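Local coordinates for PHD finger protein 14 (Danio rerio, PDB 7D86) that binds histone H3, preferentially in its unmodified form, through linked zinc fingers and represses PDGFRA expression, at residues Ile9-Val14 and Arg198-Ala203; Phe63-Lys68 and Ile84-Asp89. All coordinates share one frame; numbering follows the deposited sequence.

Contact 1: Ile9-Val14 and Arg198-Ala203; sequences ILICCV and RKNYLA. With ZN (zinc ion), chain E.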
ATOM      1  N   ILE A   9       3.375 -17.323  11.765  1.00 81.70           N
ATOM      2  CA  ILE A   9       2.464 -16.366  11.148  1.00 74.09           C
ATOM      3  C   ILE A   9       3.285 -15.178  10.657  1.00 72.80           C
ATOM      4  O   ILE A   9       3.700 -14.322  11.449  1.00 73.06           O
ATOM      5  CB  ILE A   9       1.369 -15.925  12.125  1.00 72.18           C
ATOM      6  CG1 ILE A   9       0.531 -17.128  12.564  1.00 75.93           C
ATOM      7  CG2 ILE A   9       0.479 -14.874  11.496  1.00 70.01           C
ATOM      8  CD1 ILE A   9      -0.107 -17.873  11.410  1.00 75.96           C
ATOM      9  N   LEU A  10       3.521 -15.120   9.348  1.00 70.95           N
ATOM     10  CA  LEU A  10       4.032 -13.920   8.702  1.00 59.45           C
ATOM     11  C   LEU A  10       2.860 -13.039   8.264  1.00 48.78           C
ATOM     12  O   LEU A  10       1.716 -13.488   8.173  1.00 49.34           O
ATOM     13  CB  LEU A  10       4.909 -14.275   7.497  1.00 52.95           C
ATOM     14  CG  LEU A  10       6.230 -15.027   7.743  1.00 54.40           C
ATOM     15  CD1 LEU A  10       6.925 -15.343   6.426  1.00 52.53           C
ATOM     16  CD2 LEU A  10       7.156 -14.233   8.645  1.00 49.72           C
ATOM     17  N   ILE A  11       3.154 -11.769   8.001  1.00 43.31           N
ATOM     18  CA  ILE A  11       2.140 -10.795   7.612  1.00 40.11           C
ATOM     19  C   ILE A  11       2.494 -10.221   6.251  1.00 40.04           C
ATOM     20  O   ILE A  11       3.642  -9.833   6.017  1.00 40.98           O
ATOM     21  CB  ILE A  11       2.008  -9.667   8.649  1.00 43.92           C
ATOM     22  CG1 ILE A  11       1.690 -10.261  10.020  1.00 52.57           C
ATOM     23  CG2 ILE A  11       0.935  -8.643   8.207  1.00 39.79           C
ATOM     24  CD1 ILE A  11       1.625  -9.249  11.130  1.00 54.26           C
ATOM     25  N   CYS A  12       1.498 -10.140   5.370  1.00 41.34           N
ATOM     26  CA  CYS A  12       1.646  -9.468   4.085  1.00 41.07           C
ATOM     27  C   CYS A  12       1.646  -7.960   4.298  1.00 36.79           C
ATOM     28  O   CYS A  12       0.702  -7.412   4.874  1.00 33.06           O
ATOM     29  CB  CYS A  12       0.513  -9.863   3.141  1.00 37.37           C
ATOM     30  SG  CYS A  12       0.583  -8.946   1.592  1.00 35.57           S
ATOM     31  N   CYS A  13       2.691  -7.284   3.825  1.00 36.41           N
ATOM     32  CA  CYS A  13       2.803  -5.845   4.020  1.00 34.04           C
ATOM     33  C   CYS A  13       1.915  -5.048   3.068  1.00 34.18           C
ATOM     34  O   CYS A  13       1.892  -3.816   3.145  1.00 41.29           O
ATOM     35  CB  CYS A  13       4.256  -5.409   3.854  1.00 40.50           C
ATOM     36  SG  CYS A  13       4.780  -5.410   2.141  1.00 41.08           S
ATOM     37  N   VAL A  14       1.174  -5.702   2.187  1.00 31.35           N
ATOM     38  CA  VAL A  14       0.255  -5.016   1.283  1.00 33.81           C
ATOM     39  C   VAL A  14      -1.160  -4.994   1.843  1.00 39.30           C
ATOM     40  O   VAL A  14      -1.755  -3.930   2.001  1.00 40.41           O
ATOM     41  CB  VAL A  14       0.292  -5.665  -0.117  1.00 29.48           C
ATOM     42  CG1 VAL A  14      -0.815  -5.068  -1.017  1.00 30.95           C
ATOM     43  CG2 VAL A  14       1.677  -5.476  -0.745  1.00 31.85           C
ATOM     44  N   ARG A 198      -4.168  -2.453  12.537  1.00 30.15           N
ATOM     45  CA  ARG A 198      -3.124  -1.705  13.234  1.00 36.72           C
ATOM     46  C   ARG A 198      -2.155  -2.653  13.931  1.00 37.29           C
ATOM     47  O   ARG A 198      -0.935  -2.433  13.924  1.00 35.94           O
ATOM     48  CB  ARG A 198      -3.741  -0.744  14.248  1.00 42.10           C
ATOM     49  CG  ARG A 198      -4.458   0.432  13.639  1.00 51.57           C
ATOM     50  CD  ARG A 198      -5.085   1.313  14.710  1.00 55.97           C
ATOM     51  NE  ARG A 198      -4.086   2.077  15.452  1.00 58.46           N
ATOM     52  CZ  ARG A 198      -4.344   2.771  16.555  1.00 65.20           C
ATOM     53  NH1 ARG A 198      -5.569   2.791  17.055  1.00 64.87           N
ATOM     54  NH2 ARG A 198      -3.374   3.438  17.165  1.00 72.56           N
ATOM     55  N   LYS A 199      -2.685  -3.725  14.521  1.00 37.67           N
ATOM     56  CA  LYS A 199      -1.839  -4.705  15.195  1.00 44.29           C
ATOM     57  C   LYS A 199      -0.899  -5.390  14.208  1.00 39.31           C
ATOM     58  O   LYS A 199       0.300  -5.535  14.471  1.00 39.40           O
ATOM     59  CB  LYS A 199      -2.711  -5.729  15.926  1.00 47.67           C
ATOM     60  CG  LYS A 199      -1.919  -6.841  16.596  1.00 57.91           C
ATOM     61  CD  LYS A 199      -2.822  -7.816  17.333  1.00 64.28           C
ATOM     62  CE  LYS A 199      -2.023  -8.948  17.960  1.00 69.16           C
ATOM     63  NZ  LYS A 199      -1.092  -8.473  19.022  1.00 72.33           N
ATOM     64  N   ASN A 200      -1.421  -5.807  13.053  1.00 36.36           N
ATOM     65  CA  ASN A 200      -0.576  -6.495  12.082  1.00 36.47           C
ATOM     66  C   ASN A 200       0.432  -5.550  11.442  1.00 35.13           C
ATOM     67  O   ASN A 200       1.559  -5.962  11.145  1.00 32.64           O
ATOM     68  CB  ASN A 200      -1.432  -7.168  11.008  1.00 39.81           C
ATOM     69  CG  ASN A 200      -2.045  -8.462  11.488  1.00 40.59           C
ATOM     70  OD1 ASN A 200      -1.908  -8.825  12.655  1.00 38.87           O
ATOM     71  ND2 ASN A 200      -2.726  -9.167  10.597  1.00 39.49           N
ATOM     72  N   TYR A 201       0.058  -4.288  11.228  1.00 35.77           N
ATOM     73  CA  TYR A 201       1.033  -3.316  10.749  1.00 36.69           C
ATOM     74  C   TYR A 201       2.201  -3.194  11.721  1.00 42.66           C
ATOM     75  O   TYR A 201       3.367  -3.202  11.312  1.00 40.31           O
ATOM     76  CB  TYR A 201       0.366  -1.957  10.534  1.00 33.78           C
ATOM     77  CG  TYR A 201       1.296  -0.945   9.903  1.00 33.97           C
ATOM     78  CD1 TYR A 201       1.383  -0.825   8.524  1.00 37.67           C
ATOM     79  CD2 TYR A 201       2.093  -0.118  10.685  1.00 37.32           C
ATOM     80  CE1 TYR A 201       2.232   0.098   7.937  1.00 41.96           C
ATOM     81  CE2 TYR A 201       2.949   0.802  10.111  1.00 41.37           C
ATOM     82  CZ  TYR A 201       3.015   0.908   8.738  1.00 45.26           C
ATOM     83  OH  TYR A 201       3.861   1.826   8.169  1.00 50.77           O
ATOM     84  N   LEU A 202       1.908  -3.081  13.018  1.00 44.17           N
ATOM     85  CA  LEU A 202       2.975  -2.967  14.007  1.00 46.48           C
ATOM     86  C   LEU A 202       3.870  -4.200  14.010  1.00 48.10           C
ATOM     87  O   LEU A 202       5.090  -4.091  14.171  1.00 49.75           O
ATOM     88  CB  LEU A 202       2.382  -2.740  15.395  1.00 47.99           C
ATOM     89  CG  LEU A 202       1.762  -1.352  15.564  1.00 52.27           C
ATOM     90  CD1 LEU A 202       0.912  -1.287  16.826  1.00 52.46           C
ATOM     91  CD2 LEU A 202       2.856  -0.288  15.588  1.00 56.49           C
ATOM     92  N   ALA A 203       3.285  -5.383  13.820  1.00 47.13           N
ATOM     93  CA  ALA A 203       4.076  -6.604  13.842  1.00 50.34           C
ATOM     94  C   ALA A 203       5.004  -6.727  12.637  1.00 53.61           C
ATOM     95  O   ALA A 203       5.955  -7.517  12.689  1.00 49.38           O
ATOM     96  CB  ALA A 203       3.152  -7.818  13.932  1.00 52.24           C
TER
HETATM   97 ZN    ZN E 504      -1.532  -9.654   0.899  1.00 41.18          ZN
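Ile11 turns its CG1 branch anti to its own carbonyl carbon (chi1 -57°) and then runs on almost fully extended through chi2, which carries CD1 out to the helix that holds Asn200 and Ala203. On the helical side a chi1 of -78° puts Asn200 CG beside the backbone N, and Ile11 CD1 lies against both Asn200 CB and the start of its amide. The contact rests mainly on the CD1 methyl of Ile11, laid on one turn of the helix. Ile11 CD1 sits 3.5 Å from Ala203 CB, a tight approach for two carbons. Its distance to Asn200 is 3.7 Å from Ile11 CD1 to Asn200 CB, and Ile11 CD1 also comes within 3.3 Å of the backbone O of Asn200. The other branch, Ile11 CG2, stays farther back, 4.0 Å from Asn200 CB. Asn200 and Ala203, three residues apart, therefore meet the same methyl, and Leu204 of the same helix also touches Ile11. Replacing Ile11 by an alanine would probably leave a gap against Ala203 and the CB of Asn200, since both the branch ending in CD1 and CG2 would be gone.

Seen in the fold, this is the docking of the first PHD finger against helix 191-204, near the C-terminal end of the PZP module, in which a C2HC knuckle links two PHD fingers. The polar end of Asn200 belongs to the same junction: its ND2 donates to the backbone O of Leu16. Directly after Ile11 comes Cys12, whose SG binds zinc at 2.3 Å; Cys15, His37 and Cys40 complete that site. Cys12 SG also accepts from the backbone N of Val14 at 3.4 Å, with an N-H...S angle of 157°, a bond that closes a tight turn of the chain at the zinc-binding cysteine.

Contact 2: Phe63-Lys68 and Ile84-Asp89; sequences FCDACK and IFKETD. With ZN (zinc ion), chain F.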
ATOM      1  N   PHE A  63      14.269 -12.170  -4.141  1.00 52.37           N
ATOM      2  CA  PHE A  63      14.443 -10.749  -3.887  1.00 50.18           C
ATOM      3  C   PHE A  63      13.207  -9.992  -4.349  1.00 45.40           C
ATOM      4  O   PHE A  63      12.606 -10.332  -5.373  1.00 44.70           O
ATOM      5  CB  PHE A  63      15.669 -10.186  -4.614  1.00 54.01           C
ATOM      6  CG  PHE A  63      16.975 -10.530  -3.970  1.00 55.79           C
ATOM      7  CD1 PHE A  63      17.029 -11.341  -2.849  1.00 55.98           C
ATOM      8  CD2 PHE A  63      18.159 -10.030  -4.488  1.00 64.16           C
ATOM      9  CE1 PHE A  63      18.249 -11.655  -2.264  1.00 58.15           C
ATOM     10  CE2 PHE A  63      19.377 -10.340  -3.907  1.00 61.70           C
ATOM     11  CZ  PHE A  63      19.419 -11.151  -2.793  1.00 57.55           C
ATOM     12  N   CYS A  64      12.834  -8.965  -3.592  1.00 38.79           N
ATOM     13  CA  CYS A  64      11.827  -8.044  -4.087  1.00 34.95           C
ATOM     14  C   CYS A  64      12.409  -7.219  -5.235  1.00 38.10           C
ATOM     15  O   CYS A  64      13.622  -7.198  -5.477  1.00 40.01           O
ATOM     16  CB  CYS A  64      11.318  -7.140  -2.963  1.00 33.14           C
ATOM     17  SG  CYS A  64      12.433  -5.795  -2.491  1.00 38.18           S
ATOM     18  N   ASP A  65      11.522  -6.536  -5.960  1.00 37.45           N
ATOM     19  CA  ASP A  65      11.949  -5.802  -7.144  1.00 38.74           C
ATOM     20  C   ASP A  65      12.945  -4.704  -6.800  1.00 38.58           C
ATOM     21  O   ASP A  65      13.885  -4.464  -7.562  1.00 40.64           O
ATOM     22  CB  ASP A  65      10.737  -5.211  -7.863  1.00 39.06           C
ATOM     23  CG  ASP A  65       9.895  -6.269  -8.550  1.00 44.88           C
ATOM     24  OD1 ASP A  65      10.226  -7.469  -8.434  1.00 49.00           O
ATOM     25  OD2 ASP A  65       8.909  -5.896  -9.214  1.00 44.65           O
ATOM     26  N   ALA A  66      12.763  -4.029  -5.664  1.00 34.69           N
ATOM     27  CA  ALA A  66      13.705  -2.979  -5.292  1.00 33.06           C
ATOM     28  C   ALA A  66      15.093  -3.556  -5.039  1.00 44.83           C
ATOM     29  O   ALA A  66      16.098  -3.011  -5.515  1.00 45.75           O
ATOM     30  CB  ALA A  66      13.195  -2.231  -4.061  1.00 33.90           C
ATOM     31  N   CYS A  67      15.169  -4.671  -4.312  1.00 44.96           N
ATOM     32  CA  CYS A  67      16.474  -5.264  -4.042  1.00 47.95           C
ATOM     33  C   CYS A  67      17.091  -5.863  -5.303  1.00 47.79           C
ATOM     34  O   CYS A  67      18.317  -5.877  -5.436  1.00 44.04           O
ATOM     35  CB  CYS A  67      16.349  -6.305  -2.934  1.00 45.29           C
ATOM     36  SG  CYS A  67      15.885  -5.574  -1.345  1.00 46.38           S
ATOM     37  N   LYS A  68      16.269  -6.342  -6.242  1.00 44.83           N
ATOM     38  CA  LYS A  68      16.787  -6.785  -7.533  1.00 45.84           C
ATOM     39  C   LYS A  68      17.496  -5.669  -8.292  1.00 48.44           C
ATOM     40  O   LYS A  68      18.349  -5.955  -9.140  1.00 52.07           O
ATOM     41  CB  LYS A  68      15.658  -7.328  -8.405  1.00 51.03           C
ATOM     42  CG  LYS A  68      15.327  -8.795  -8.229  1.00 57.38           C
ATOM     43  CD  LYS A  68      14.410  -9.230  -9.369  1.00 62.84           C
ATOM     44  CE  LYS A  68      13.904 -10.647  -9.203  1.00 67.99           C
ATOM     45  NZ  LYS A  68      13.233 -11.106 -10.452  1.00 69.01           N
ATOM     46  N   ILE A  84       6.623  -2.548   0.405  1.00 33.48           N
ATOM     47  CA  ILE A  84       7.167  -3.175  -0.788  1.00 36.10           C
ATOM     48  C   ILE A  84       6.805  -2.326  -2.003  1.00 36.78           C
ATOM     49  O   ILE A  84       5.745  -1.690  -2.056  1.00 32.48           O
ATOM     50  CB  ILE A  84       6.686  -4.641  -0.912  1.00 36.70           C
ATOM     51  CG1 ILE A  84       7.694  -5.462  -1.720  1.00 35.63           C
ATOM     52  CG2 ILE A  84       5.298  -4.739  -1.528  1.00 33.60           C
ATOM     53  CD1 ILE A  84       7.447  -6.943  -1.662  1.00 35.90           C
ATOM     54  N   PHE A  85       7.723  -2.289  -2.969  1.00 38.25           N
ATOM     55  CA  PHE A  85       7.692  -1.353  -4.084  1.00 35.82           C
ATOM     56  C   PHE A  85       7.665  -2.074  -5.422  1.00 38.39           C
ATOM     57  O   PHE A  85       8.133  -3.207  -5.554  1.00 30.31           O
ATOM     58  CB  PHE A  85       8.917  -0.427  -4.075  1.00 32.81           C
ATOM     59  CG  PHE A  85       8.974   0.510  -2.914  1.00 35.66           C
ATOM     60  CD1 PHE A  85       9.440   0.079  -1.682  1.00 36.49           C
ATOM     61  CD2 PHE A  85       8.593   1.835  -3.062  1.00 37.23           C
ATOM     62  CE1 PHE A  85       9.505   0.945  -0.608  1.00 40.41           C
ATOM     63  CE2 PHE A  85       8.661   2.712  -1.994  1.00 39.23           C
ATOM     64  CZ  PHE A  85       9.116   2.263  -0.760  1.00 39.47           C
ATOM     65  N   LYS A  86       7.114  -1.377  -6.422  1.00 36.45           N
ATOM     66  CA  LYS A  86       7.221  -1.750  -7.827  1.00 36.27           C
ATOM     67  C   LYS A  86       7.729  -0.554  -8.619  1.00 32.95           C
ATOM     68  O   LYS A  86       7.478   0.600  -8.259  1.00 34.06           O
ATOM     69  CB  LYS A  86       5.861  -2.198  -8.420  1.00 37.73           C
ATOM     70  CG  LYS A  86       5.361  -3.572  -7.985  1.00 41.97           C
ATOM     71  CD  LYS A  86       6.002  -4.686  -8.797  1.00 42.44           C
ATOM     72  CE  LYS A  86       5.282  -6.015  -8.595  1.00 44.36           C
ATOM     73  NZ  LYS A  86       5.985  -7.144  -9.265  1.00 51.52           N
ATOM     74  N   GLU A  87       8.409  -0.835  -9.728  1.00 30.17           N
ATOM     75  CA  GLU A  87       8.963   0.216 -10.568  1.00 35.84           C
ATOM     76  C   GLU A  87       7.886   0.797 -11.479  1.00 35.08           C
ATOM     77  O   GLU A  87       7.011   0.074 -11.962  1.00 35.38           O
ATOM     78  CB  GLU A  87      10.126  -0.336 -11.402  1.00 37.07           C
ATOM     79  CG  GLU A  87      11.034   0.725 -11.992  1.00 42.52           C
ATOM     80  CD  GLU A  87      12.332   0.139 -12.546  1.00 50.75           C
ATOM     81  OE1 GLU A  87      12.374  -1.078 -12.835  1.00 50.06           O
ATOM     82  OE2 GLU A  87      13.314   0.898 -12.680  1.00 55.42           O
ATOM     83  N   THR A  88       7.948   2.109 -11.709  1.00 37.23           N
ATOM     84  CA  THR A  88       7.041   2.759 -12.651  1.00 35.77           C
ATOM     85  C   THR A  88       7.618   2.724 -14.060  1.00 40.98           C
ATOM     86  O   THR A  88       8.760   2.315 -14.286  1.00 39.37           O
ATOM     87  CB  THR A  88       6.755   4.210 -12.266  1.00 30.90           C
ATOM     88  OG1 THR A  88       7.896   5.029 -12.569  1.00 34.64           O
ATOM     89  CG2 THR A  88       6.420   4.319 -10.789  1.00 34.70           C
ATOM     90  N   ASP A  89       6.817   3.196 -15.023  1.00 41.16           N
ATOM     91  CA  ASP A  89       7.265   3.273 -16.410  1.00 44.99           C
ATOM     92  C   ASP A  89       8.477   4.182 -16.559  1.00 47.97           C
ATOM     93  O   ASP A  89       9.400   3.872 -17.315  1.00 53.04           O
ATOM     94  CB  ASP A  89       6.130   3.776 -17.301  1.00 55.17           C
ATOM     95  CG  ASP A  89       5.334   2.655 -17.912  1.00 70.11           C
ATOM     96  OD1 ASP A  89       5.645   1.480 -17.628  1.00 75.90           O
ATOM     97  OD2 ASP A  89       4.399   2.951 -18.684  1.00 74.74           O
TER
HETATM   98 ZN    ZN F 505      13.855  -6.584  -0.647  1.00 47.19          ZN
HETATM   99  O   HOH W   1       9.069  -3.448 -10.428  1.00 35.39           O
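Lys86 reaches Asp65 across the junction between the first PHD finger and the C2HC pre-PHD knuckle, where the short, weakly bonded helix at about Asp65-Lys68 lies beside the knuckle's strand 85-87. The lysine's CB leads away from the helix, but a bend at chi2 (-82°) turns the chain back. From there Lys86 CD comes 3.2 Å from Asp65 OD2, and Lys86 CE passes the same Asp65 OD2 at 3.7 Å. At the tip, Lys86 NZ closes a hydrogen-bonded salt bridge to Asp65 OD2 at 3.2 Å. The ammonium approaches OD2 on its syn side, 33° out of the carboxylate plane. NZ is shared with the first finger in another way as well, since it also donates to the backbone O of Tyr41, whose ring it meets in a cation-pi contact. Tyr41 ties the two segments together a second time, its hydroxyl being hydrogen-bonded to both Asp65 N and Phe85 O.

Beside this polar link the packing is apolar: Ile84 brings CD1 to 4.1 Å from Cys64 CB. That cysteine is committed to zinc, which it binds with Cys67, Cys29 and Cys32, and at the N-cap of the helix its SG also accepts from Cys67 N. A knuckle residue thus leans directly on a ligand of the first finger's metal. Phe85 turns its ring toward the knuckle's own zinc site, where it meets the ring of His95, one of that zinc's ligands.

OD2 of Asp65 has one more partner: a water donates to it at 2.7 Å and accepts from Glu87 N at 2.8 Å, bridging helix and strand.

In the fold
From the N terminus, the chain enters the first PHD finger at Ile9-Val14, the part that contact 1 later joins to helix 191-204. It then runs on to Phe63-Lys68, where Cys64 and Cys67 complete the finger's second zinc site, and after a short loop contact 2 brings back Ile84-Asp89 of the C2HC knuckle. This small loop lies wholly within the much longer one of contact 1, which takes in the rest of the first finger, the knuckle and the second PHD finger. The two contacts hold the first finger at different places, about 20 Å apart between centres, yet they also touch: Cys13 SG packs 3.7 Å from Ile84 CB.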